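PDB 2VTC: AA9 family lytic polysaccharide monooxygenase cel61B, which uses a copper centre, a reductant and O2 or H2O2 to cleave the glycosidic bonds of crystalline and amorphous polysaccharides oxidatively. Local coordinates for residues F99-P103 with G104-H108; W134-I137 with Q138-G141; T90-A93 with G94-I97; Q34-I37 with L38-Y42. All coordinates share one frame; numbering follows the deposited sequence.

Contact 1: F99-P103 with G104-H108. With NI (nickel (II) ion), chain E; NAG (2-acetamido-2-deoxy-beta-D-glucopyranose), chain C; NAG (2-acetamido-2-deoxy-beta-D-glucopyranose), chain B.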
loop_
_atom_site.group_PDB
_atom_site.type_symbol
_atom_site.label_atom_id
_atom_site.label_comp_id
_atom_site.label_asym_id
_atom_site.label_seq_id
_atom_site.Cartn_x
_atom_site.Cartn_y
_atom_site.Cartn_z
ATOM N N PHE A 99 9.672 2.023 -0.480
ATOM C CA PHE A 99 8.936 1.442 -1.593
ATOM C C PHE A 99 9.339 2.188 -2.859
ATOM O O PHE A 99 9.301 3.420 -2.891
ATOM C CB PHE A 99 7.417 1.548 -1.376
ATOM C CG PHE A 99 6.906 0.759 -0.199
ATOM C CD1 PHE A 99 6.585 -0.590 -0.353
ATOM C CD2 PHE A 99 6.716 1.362 1.045
ATOM C CE1 PHE A 99 6.086 -1.341 0.730
ATOM C CE2 PHE A 99 6.227 0.626 2.146
ATOM C CZ PHE A 99 5.911 -0.736 1.969
ATOM N N GLN A 100 9.728 1.435 -3.881
ATOM C CA GLN A 100 10.109 2.008 -5.171
ATOM C C GLN A 100 9.025 1.744 -6.201
ATOM O O GLN A 100 8.781 0.604 -6.612
ATOM C CB GLN A 100 11.466 1.456 -5.630
ATOM C CG GLN A 100 11.826 1.811 -7.076
ATOM C CD GLN A 100 12.214 3.279 -7.253
ATOM O OE1 GLN A 100 11.453 4.083 -7.818
ATOM N NE2 GLN A 100 13.387 3.628 -6.769
ATOM N N TRP A 101 8.357 2.815 -6.619
ATOM C CA TRP A 101 7.318 2.719 -7.628
ATOM C C TRP A 101 7.906 2.837 -9.040
ATOM O O TRP A 101 8.972 3.444 -9.239
ATOM C CB TRP A 101 6.258 3.809 -7.412
ATOM C CG TRP A 101 5.420 3.600 -6.173
ATOM C CD1 TRP A 101 5.768 3.904 -4.898
ATOM C CD2 TRP A 101 4.100 3.040 -6.117
ATOM N NE1 TRP A 101 4.747 3.565 -4.035
ATOM C CE2 TRP A 101 3.705 3.046 -4.758
ATOM C CE3 TRP A 101 3.206 2.549 -7.084
ATOM C CZ2 TRP A 101 2.453 2.557 -4.329
ATOM C CZ3 TRP A 101 1.949 2.061 -6.666
ATOM C CH2 TRP A 101 1.594 2.071 -5.283
ATOM N N GLY A 102 7.219 2.246 -10.007
ATOM C CA GLY A 102 7.726 2.244 -11.380
ATOM C C GLY A 102 6.844 1.446 -12.310
ATOM O O GLY A 102 5.738 1.037 -11.919
ATOM N N PRO A 103 7.327 1.185 -13.543
ATOM C CA PRO A 103 8.668 1.522 -14.080
ATOM C C PRO A 103 8.853 2.994 -14.504
ATOM O O PRO A 103 9.996 3.472 -14.598
ATOM C CB PRO A 103 8.796 0.609 -15.306
ATOM C CG PRO A 103 7.370 0.380 -15.768
ATOM C CD PRO A 103 6.482 0.486 -14.530
ATOM N N GLY A 104 7.753 3.688 -14.768
ATOM C CA GLY A 104 7.822 5.098 -15.167
ATOM C C GLY A 104 7.608 6.052 -14.003
ATOM O O GLY A 104 7.233 5.642 -12.907
ATOM N N VAL A 105 7.867 7.338 -14.243
ATOM C CA VAL A 105 7.587 8.392 -13.263
ATOM C C VAL A 105 6.108 8.372 -12.851
ATOM O O VAL A 105 5.218 8.229 -13.695
ATOM C CB VAL A 105 7.998 9.793 -13.817
ATOM C CG1 VAL A 105 7.775 10.879 -12.769
ATOM C CG2 VAL A 105 9.473 9.773 -14.227
ATOM N N TRP A 106 5.843 8.474 -11.547
ATOM C CA TRP A 106 4.457 8.501 -11.070
ATOM C C TRP A 106 3.650 9.690 -11.666
ATOM O O TRP A 106 4.069 10.843 -11.522
ATOM C CB TRP A 106 4.395 8.479 -9.531
ATOM C CG TRP A 106 2.992 8.447 -8.975
ATOM C CD1 TRP A 106 2.364 9.452 -8.291
ATOM C CD2 TRP A 106 2.053 7.362 -9.039
ATOM N NE1 TRP A 106 1.101 9.074 -7.940
ATOM C CE2 TRP A 106 0.876 7.794 -8.385
ATOM C CE3 TRP A 106 2.095 6.065 -9.579
ATOM C CZ2 TRP A 106 -0.265 6.978 -8.253
ATOM C CZ3 TRP A 106 0.948 5.258 -9.458
ATOM C CH2 TRP A 106 -0.208 5.717 -8.804
ATOM N N PRO A 107 2.532 9.397 -12.368
ATOM C CA PRO A 107 1.694 10.397 -13.091
ATOM C C PRO A 107 0.904 11.505 -12.353
ATOM O O PRO A 107 0.216 12.273 -13.026
ATOM C CB PRO A 107 0.865 9.568 -14.062
ATOM C CG PRO A 107 0.784 8.236 -13.410
ATOM C CD PRO A 107 2.047 8.026 -12.618
ATOM N N HIS A 108 0.775 11.505 -11.026
ATOM C CA HIS A 108 -0.509 11.654 -10.313
ATOM C C HIS A 108 -0.069 12.523 -9.123
ATOM O O HIS A 108 0.355 12.003 -8.093
ATOM C CB HIS A 108 -1.220 10.397 -9.828
ATOM C CG HIS A 108 -1.900 9.636 -10.917
ATOM N ND1 HIS A 108 -2.524 10.248 -11.988
ATOM C CD2 HIS A 108 -2.043 8.304 -11.104
ATOM C CE1 HIS A 108 -3.013 9.321 -12.792
ATOM N NE2 HIS A 108 -2.741 8.135 -12.274
HETATM NI NI NI E . -2.788 6.239 -13.072
HETATM C C1 NAG C . 13.444 -1.301 -9.092
HETATM C C2 NAG C . 14.343 -1.746 -10.253
HETATM C C3 NAG C . 14.694 -0.579 -11.203
HETATM C C4 NAG C . 13.467 0.271 -11.582
HETATM C C5 NAG C . 12.563 0.497 -10.355
HETATM C C6 NAG C . 11.252 1.213 -10.663
HETATM C C7 NAG C . 15.948 -3.592 -10.224
HETATM C C8 NAG C . 17.296 -4.060 -9.764
HETATM N N2 NAG C . 15.566 -2.384 -9.792
HETATM O O3 NAG C . 15.319 -1.091 -12.372
HETATM O O4 NAG C . 13.863 1.537 -12.096
HETATM O O5 NAG C . 12.281 -0.731 -9.682
HETATM O O6 NAG C . 10.602 0.681 -11.793
HETATM O O7 NAG C . 15.255 -4.301 -10.959
HETATM C C1 NAG B . 13.536 1.663 -13.492
HETATM C C2 NAG B . 13.443 3.152 -13.848
HETATM C C3 NAG B . 13.371 3.393 -15.364
HETATM C C4 NAG B . 14.361 2.527 -16.146
HETATM C C5 NAG B . 14.244 1.065 -15.700
HETATM C C6 NAG B . 15.225 0.158 -16.445
HETATM C C7 NAG B . 12.393 4.522 -12.090
HETATM C C8 NAG B . 11.146 5.218 -11.646
HETATM N N2 NAG B . 12.299 3.787 -13.201
HETATM O O3 NAG B . 13.658 4.753 -15.610
HETATM O O4 NAG B . 14.137 2.649 -17.539
HETATM O O5 NAG B . 14.499 0.998 -14.303
HETATM O O6 NAG B . 16.550 0.557 -16.152
HETATM O O7 NAG B . 13.413 4.633 -11.412
HETATM O O HOH W 1 -2.240 6.921 -15.034
HETATM O O HOH W 2 -3.995 6.327 -13.142
#

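Contact 2: W134-I137 with Q138-G141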
loop_
_atom_site.group_PDB
_atom_site.type_symbol
_atom_site.label_atom_id
_atom_site.label_comp_id
_atom_site.label_asym_id
_atom_site.label_seq_id
_atom_site.Cartn_x
_atom_site.Cartn_y
_atom_site.Cartn_z
ATOM N N TRP A 134 -6.134 -4.678 9.268
ATOM C CA TRP A 134 -5.085 -3.717 9.007
ATOM C C TRP A 134 -5.005 -2.603 10.030
ATOM O O TRP A 134 -6.022 -2.108 10.504
ATOM C CB TRP A 134 -5.365 -3.097 7.627
ATOM C CG TRP A 134 -5.386 -4.154 6.584
ATOM C CD1 TRP A 134 -6.496 -4.773 6.058
ATOM C CD2 TRP A 134 -4.254 -4.737 5.940
ATOM N NE1 TRP A 134 -6.124 -5.723 5.135
ATOM C CE2 TRP A 134 -4.753 -5.713 5.026
ATOM C CE3 TRP A 134 -2.861 -4.561 6.062
ATOM C CZ2 TRP A 134 -3.910 -6.497 4.231
ATOM C CZ3 TRP A 134 -2.020 -5.351 5.256
ATOM C CH2 TRP A 134 -2.562 -6.307 4.357
ATOM N N VAL A 135 -3.765 -2.232 10.354
ATOM C CA VAL A 135 -3.478 -1.148 11.276
ATOM C C VAL A 135 -2.668 -0.072 10.550
ATOM O O VAL A 135 -1.643 -0.373 9.985
ATOM C CB VAL A 135 -2.682 -1.700 12.491
ATOM C CG1 VAL A 135 -2.254 -0.595 13.419
ATOM C CG2 VAL A 135 -3.548 -2.722 13.251
ATOM N N LYS A 136 -3.154 1.173 10.562
ATOM C CA LYS A 136 -2.437 2.263 9.869
ATOM C C LYS A 136 -1.136 2.616 10.590
ATOM O O LYS A 136 -1.160 2.907 11.787
ATOM C CB LYS A 136 -3.323 3.502 9.778
ATOM C CG LYS A 136 -2.700 4.640 8.939
ATOM C CD LYS A 136 -3.586 5.880 8.957
ATOM C CE LYS A 136 -4.656 5.856 7.848
ATOM N NZ LYS A 136 -5.664 6.964 8.010
ATOM N N ILE A 137 -0.018 2.598 9.865
ATOM C CA ILE A 137 1.287 2.952 10.454
ATOM C C ILE A 137 1.956 4.179 9.812
ATOM O O ILE A 137 2.996 4.650 10.295
ATOM C CB ILE A 137 2.277 1.742 10.463
ATOM C CG1 ILE A 137 2.584 1.255 9.033
ATOM C CG2 ILE A 137 1.712 0.627 11.360
ATOM C CD1 ILE A 137 3.874 0.484 8.889
ATOM N N GLN A 138 1.359 4.686 8.737
ATOM C CA GLN A 138 1.864 5.882 8.044
ATOM C C GLN A 138 0.729 6.571 7.282
ATOM O O GLN A 138 -0.109 5.917 6.669
ATOM C CB GLN A 138 3.011 5.489 7.098
ATOM C CG GLN A 138 3.618 6.620 6.221
ATOM C CD GLN A 138 2.807 6.895 4.950
ATOM O OE1 GLN A 138 2.266 5.974 4.307
ATOM N NE2 GLN A 138 2.729 8.176 4.570
ATOM N N GLU A 139 0.688 7.898 7.360
ATOM C CA GLU A 139 -0.223 8.671 6.510
ATOM C C GLU A 139 0.359 10.056 6.213
ATOM O O GLU A 139 1.022 10.668 7.067
ATOM C CB GLU A 139 -1.624 8.808 7.134
ATOM C CG GLU A 139 -1.668 9.537 8.486
ATOM C CD GLU A 139 -3.052 9.721 9.057
ATOM O OE1 GLU A 139 -4.050 9.273 8.429
ATOM O OE2 GLU A 139 -3.152 10.348 10.146
ATOM N N ALA A 140 0.125 10.528 4.996
ATOM C CA ALA A 140 0.593 11.866 4.601
ATOM C C ALA A 140 -0.403 12.433 3.610
ATOM O O ALA A 140 -0.844 11.742 2.680
ATOM C CB ALA A 140 1.995 11.805 4.005
ATOM N N GLY A 141 -0.754 13.708 3.793
ATOM C CA GLY A 141 -1.773 14.348 2.962
ATOM C C GLY A 141 -1.234 15.557 2.219
ATOM O O GLY A 141 -0.260 15.437 1.469
#

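Contact 3: T90-A93 with G94-I97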
loop_
_atom_site.group_PDB
_atom_site.type_symbol
_atom_site.label_atom_id
_atom_site.label_comp_id
_atom_site.label_asym_id
_atom_site.label_seq_id
_atom_site.Cartn_x
_atom_site.Cartn_y
_atom_site.Cartn_z
ATOM N N THR A 90 12.352 -9.816 5.300
ATOM C CA THR A 90 12.472 -9.721 6.759
ATOM C C THR A 90 13.169 -8.438 7.188
ATOM O O THR A 90 14.012 -7.895 6.449
ATOM C CB THR A 90 13.209 -10.965 7.369
ATOM O OG1 THR A 90 13.124 -10.941 8.806
ATOM C CG2 THR A 90 14.655 -11.007 6.934
ATOM N N ALA A 91 12.817 -7.950 8.379
ATOM C CA ALA A 91 13.262 -6.637 8.827
ATOM C C ALA A 91 13.158 -6.536 10.333
ATOM O O ALA A 91 12.212 -7.057 10.935
ATOM C CB ALA A 91 12.408 -5.530 8.171
ATOM N N ALA A 92 14.136 -5.889 10.955
ATOM C CA ALA A 92 14.047 -5.578 12.388
ATOM C C ALA A 92 13.029 -4.461 12.634
ATOM O O ALA A 92 12.920 -3.527 11.830
ATOM C CB ALA A 92 15.425 -5.183 12.932
ATOM N N ALA A 93 12.276 -4.556 13.730
ATOM C CA ALA A 93 11.373 -3.477 14.110
ATOM C C ALA A 93 12.192 -2.199 14.205
ATOM O O ALA A 93 13.332 -2.224 14.692
ATOM C CB ALA A 93 10.677 -3.786 15.428
ATOM N N GLY A 94 11.624 -1.095 13.715
ATOM C CA GLY A 94 12.319 0.189 13.644
ATOM C C GLY A 94 13.025 0.424 12.323
ATOM O O GLY A 94 13.503 1.534 12.065
ATOM N N SER A 95 13.095 -0.604 11.471
ATOM C CA SER A 95 13.687 -0.454 10.145
ATOM C C SER A 95 12.848 0.454 9.239
ATOM O O SER A 95 11.631 0.585 9.418
ATOM C CB SER A 95 13.869 -1.816 9.462
ATOM O OG SER A 95 14.760 -2.640 10.198
ATOM N N ASN A 96 13.511 1.083 8.270
ATOM C CA ASN A 96 12.821 1.835 7.240
ATOM C C ASN A 96 12.682 1.004 5.977
ATOM O O ASN A 96 13.656 0.409 5.489
ATOM C CB ASN A 96 13.539 3.160 6.929
ATOM C CG ASN A 96 13.483 4.152 8.091
ATOM O OD1 ASN A 96 14.521 4.636 8.559
ATOM N ND2 ASN A 96 12.288 4.458 8.558
ATOM N N ILE A 97 11.455 0.945 5.471
ATOM C CA ILE A 97 11.189 0.388 4.162
ATOM C C ILE A 97 11.145 1.565 3.208
ATOM O O ILE A 97 10.596 2.619 3.548
ATOM C CB ILE A 97 9.798 -0.322 4.101
ATOM C CG1 ILE A 97 9.640 -1.325 5.252
ATOM C CG2 ILE A 97 9.577 -0.956 2.709
ATOM C CD1 ILE A 97 8.184 -1.649 5.577
#

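Contact 4: Q34-I37 with L38-Y42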
loop_
_atom_site.group_PDB
_atom_site.type_symbol
_atom_site.label_atom_id
_atom_site.label_comp_id
_atom_site.label_asym_id
_atom_site.label_seq_id
_atom_site.Cartn_x
_atom_site.Cartn_y
_atom_site.Cartn_z
ATOM N N GLN A 34 13.411 -7.828 -4.192
ATOM C CA GLN A 34 12.637 -7.880 -5.421
ATOM C C GLN A 34 11.127 -7.870 -5.143
ATOM O O GLN A 34 10.646 -8.615 -4.278
ATOM C CB GLN A 34 13.027 -9.119 -6.249
ATOM C CG GLN A 34 12.392 -9.200 -7.630
ATOM C CD GLN A 34 12.708 -7.989 -8.486
ATOM O OE1 GLN A 34 11.802 -7.322 -9.005
ATOM N NE2 GLN A 34 13.989 -7.676 -8.604
ATOM N N GLY A 35 10.396 -6.998 -5.839
ATOM C CA GLY A 35 8.935 -6.965 -5.756
ATOM C C GLY A 35 8.282 -7.690 -6.910
ATOM O O GLY A 35 8.980 -8.242 -7.783
ATOM N N PHE A 36 6.949 -7.710 -6.933
ATOM C CA PHE A 36 6.242 -8.313 -8.050
ATOM C C PHE A 36 6.225 -7.330 -9.217
ATOM O O PHE A 36 5.846 -6.157 -9.050
ATOM C CB PHE A 36 4.809 -8.717 -7.685
ATOM C CG PHE A 36 4.079 -9.415 -8.798
ATOM C CD1 PHE A 36 4.245 -10.799 -9.007
ATOM C CD2 PHE A 36 3.239 -8.714 -9.655
ATOM C CE1 PHE A 36 3.560 -11.446 -10.034
ATOM C CE2 PHE A 36 2.556 -9.356 -10.692
ATOM C CZ PHE A 36 2.735 -10.741 -10.883
ATOM N N ILE A 37 6.630 -7.804 -10.388
ATOM C CA ILE A 37 6.566 -6.992 -11.607
ATOM C C ILE A 37 5.626 -7.598 -12.645
ATOM O O ILE A 37 5.388 -8.806 -12.672
ATOM C CB ILE A 37 7.976 -6.751 -12.209
ATOM C CG1 ILE A 37 8.612 -8.083 -12.651
ATOM C CG2 ILE A 37 8.848 -6.008 -11.212
ATOM C CD1 ILE A 37 10.023 -7.956 -13.250
ATOM N N LEU A 38 5.095 -6.755 -13.519
ATOM C CA LEU A 38 4.139 -7.201 -14.520
ATOM C C LEU A 38 4.652 -8.336 -15.443
ATOM O O LEU A 38 3.856 -9.168 -15.891
ATOM C CB LEU A 38 3.669 -6.004 -15.353
ATOM C CG LEU A 38 2.435 -6.204 -16.234
ATOM C CD1 LEU A 38 1.220 -6.686 -15.440
ATOM C CD2 LEU A 38 2.140 -4.885 -16.980
ATOM N N ASP A 39 5.958 -8.354 -15.722
ATOM C CA ASP A 39 6.581 -9.423 -16.529
ATOM C C ASP A 39 6.309 -10.829 -15.987
ATOM O O ASP A 39 6.117 -11.774 -16.761
ATOM C CB ASP A 39 8.091 -9.204 -16.670
ATOM C CG ASP A 39 8.430 -8.115 -17.684
ATOM O OD1 ASP A 39 7.508 -7.663 -18.406
ATOM O OD2 ASP A 39 9.612 -7.706 -17.755
ATOM N N TYR A 40 6.274 -10.949 -14.663
ATOM C CA TYR A 40 5.979 -12.220 -13.995
ATOM C C TYR A 40 4.561 -12.729 -14.260
ATOM O O TYR A 40 4.332 -13.945 -14.299
ATOM C CB TYR A 40 6.186 -12.097 -12.488
ATOM C CG TYR A 40 7.574 -11.710 -12.021
ATOM C CD1 TYR A 40 8.703 -11.792 -12.869
ATOM C CD2 TYR A 40 7.777 -11.304 -10.704
ATOM C CE1 TYR A 40 9.971 -11.434 -12.404
ATOM C CE2 TYR A 40 9.021 -10.945 -10.238
ATOM C CZ TYR A 40 10.125 -11.017 -11.082
ATOM O OH TYR A 40 11.359 -10.655 -10.596
ATOM N N TYR A 41 3.599 -11.818 -14.414
ATOM C CA TYR A 41 2.244 -12.227 -14.757
ATOM C C TYR A 41 2.251 -12.952 -16.096
ATOM O O TYR A 41 1.561 -13.955 -16.274
ATOM C CB TYR A 41 1.259 -11.044 -14.797
ATOM C CG TYR A 41 -0.048 -11.412 -15.457
ATOM C CD1 TYR A 41 -1.090 -11.967 -14.717
ATOM C CD2 TYR A 41 -0.235 -11.254 -16.840
ATOM C CE1 TYR A 41 -2.272 -12.336 -15.312
ATOM C CE2 TYR A 41 -1.435 -11.624 -17.453
ATOM C CZ TYR A 41 -2.444 -12.167 -16.688
ATOM O OH TYR A 41 -3.645 -12.533 -17.256
ATOM N N TYR A 42 3.037 -12.427 -17.032
ATOM C CA TYR A 42 3.099 -12.984 -18.383
ATOM C C TYR A 42 3.929 -14.272 -18.414
ATOM O O TYR A 42 3.564 -15.216 -19.120
ATOM C CB TYR A 42 3.543 -11.920 -19.408
ATOM C CG TYR A 42 2.450 -10.896 -19.658
ATOM C CD1 TYR A 42 1.309 -11.235 -20.385
ATOM C CD2 TYR A 42 2.541 -9.595 -19.144
ATOM C CE1 TYR A 42 0.277 -10.313 -20.601
ATOM C CE2 TYR A 42 1.516 -8.655 -19.364
ATOM C CZ TYR A 42 0.389 -9.019 -20.087
ATOM O OH TYR A 42 -0.633 -8.119 -20.321
#

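Contact 1: F99-P103 with G104-H108
Trp101 and Trp106 lean their indoles together obliquely, the six-membered rings 56° apart in plane, with CE3 of Trp101 lying 4.3 Å from CZ3 of Trp106. The rings meet through carbon atoms, and the indole N-H groups have partners elsewhere: NE1 of Trp101 donates to NE2 of His178 and NE1 of Trp106 to OE1 of Gln151. Trp106 also takes part in an edge-to-face pair with Tyr195, while Pro107 CD and His108 CD2 both lie toward the rim of one of its indole faces. The His108 imidazole is packed in turn: Pro107 CG sits over the centre of one face, and Trp106 CZ2 comes in at the edge, in the ring plane. With CG anti to the carbonyl carbon (chi1 -76°), the ring presents NE2 to the nickel ion at 2.1 Å. At the other end, the cis peptide before Pro103 turns the chain beside a pair of linked sugars. Pro103 O accepts from N2 of NAG (chain B) at 2.7 Å, the N-H pointing nearly straight at it (169°), and Gly102 CA lies 3.3 Å from O6 of NAG (chain C), where a beta carbon would collide. Gln100 lays its CG along the same sugar, 3.6 Å from C5 of NAG (chain C); an alanine here would probably leave C5 of the sugar without this neighbour, so that the glycan could shift. His108 and the N-terminal His20 form the histidine brace characteristic of AA9 monooxygenases, Tyr195 adding its OH to the site, occupied here by nickel instead of copper.

Contact 2: W134-I137 with Q138-G141
Lys136 and Glu139 flank a kink at which the two short strand segments change course, their directions differing by 55°. The kink is a classic beta bulge: Ile137 and Gln138 both face the single residue Thr115 on the neighbouring strand, and the backbones of both are hydrogen-bonded to it. The extra residue alters the usual alternation of the strand, bringing the side chains of Lys136 and Glu139, three positions apart, within reach of each other. Lys136 runs out extended as far as CD and then bends at chi3 (-87°). Its CG passes 3.7 Å from Gln138 O, and its CD lies 3.5 Å from Glu139 OE1, so the aliphatic part already borders the carboxylate before the ammonium group arrives. NZ then makes a salt bridge with Glu139 OE1 at 2.8 Å, approaching from above the carboxylate plane, 36° out of it. The two side chains cross at about a right angle. NZ also donates to the carbonyl oxygens of Pro242 and Pro244, and this set of three acceptors is likely to hold the ammonium group firmly and to favour its charged form. Gln138 serves another partner, its OE1 accepting a hydrogen bond from OG1 of Thr115. Within the fold, the bulge interrupts strand 133-143 where it pairs antiparallel with strand 113-119. Ile137 packs on Val117, Phe176 and Val163, Gln138 reaches Trp161 and Val163 of strand 160-164, and the C-terminal tail, through Pro242, Pro244 and Trp247, runs beside Lys136.

Contact 3: T90-A93 with G94-I97
Ser95 folds back on Ala92 and grips its carbonyl oxygen twice. The main-chain bond closes a type II beta turn from Ala92 to Ser95, with Ser95 N 3.0 Å from Ala92 O and an N-H...O angle of 150°. Followed outward, the side chain begins at CB, which lies 4.2 Å from the methyl CB of Ala91 and 3.1 Å from Ala92 O. Beyond it the hydroxyl is set beside the backbone N, opposite the carbonyl carbon (chi1 -62°), and this rotation carries OG back over the turn. There OG donates to Ala92 O at 2.6 Å, tilted 20° from the carbonyl plane, and lies 3.8 Å from the CB of Ala92. Ser95 OG in turn accepts from Asn29 ND2. Replacing Ser95 with alanine would probably leave Ala92 O with the main-chain bond as its remaining link to this residue, and deprive Asn29 of its hydroxyl partner. Gly94 occupies the third position of the turn with a positive phi, where a beta carbon would run into Ala93 O. The turn carries the chain from strand 89-92, parallel to strand 193-204 in the mixed sheet, into strand 96-102 of the four-stranded antiparallel sheet. Ala91 spans both, packing on Ile201 and on Ile28, while Gly94 O receives Lys164 NZ and Ser95 pairs through its backbone with Ile165.

Contact 4: Q34-I37 with L38-Y42
Ile37 covers one face of the Tyr40 ring in a CH-pi contact, CG1 standing 3.5 Å from the Tyr40 ring centroid and only 5° off the normal. The branch is placed there by chi1 of 64°, which sets CG1 between the backbone N and the carbonyl carbon, and CD1 continues across the ring to lie 3.6 Å from Tyr40 CE1. Phe36 meets the same tyrosine differently. The edge of Tyr40 points toward the Phe36 face in an offset T-shaped pair, planes 77° apart, and Phe36 CE1 touches Tyr40 CB at 3.7 Å. Farther along the phenylalanine, CZ is 4.2 Å from Tyr41 CB. At the far end of the tyrosine, OH rests 3.5 Å from Gln34 CG. Behind these contacts lies a backbone bond, Tyr40 N to Ile37 O at 3.1 Å, which ties Ile37 to the residue whose ring it covers. Outside, Tyr57 meets the ring of Phe36 and packs on Tyr41. Strand 22-28 adjoins the loop, Gln24 bonding to the Gly35 backbone and Gln22 touching Ile37 and Leu38, so that the loop from strand 31-34 to helix 38-47 packs along strand 22-28.

Strand 96-102 joins contacts 3 and 1: the turn of contact 3 leads into it and contact 1 leaves its far end, their centres 22 Å apart, so the metal-bearing loop and the turn lie at opposite ends of one strand. Contact 4 lies farther from the metal, its centre 15 Å from that of contact 1 and the Leu38 side chain about 13 Å from the nickel ion; Gln34 comes within about 4 Å of the glycan that also packs on contact 1. Contacts 2 and 3 reach the same mixed sheet, centres 16 Å apart, away from the annotated sites. Contacts 2 and 4 lie on opposite sides of the chain's centre, 26 Å apart between centres.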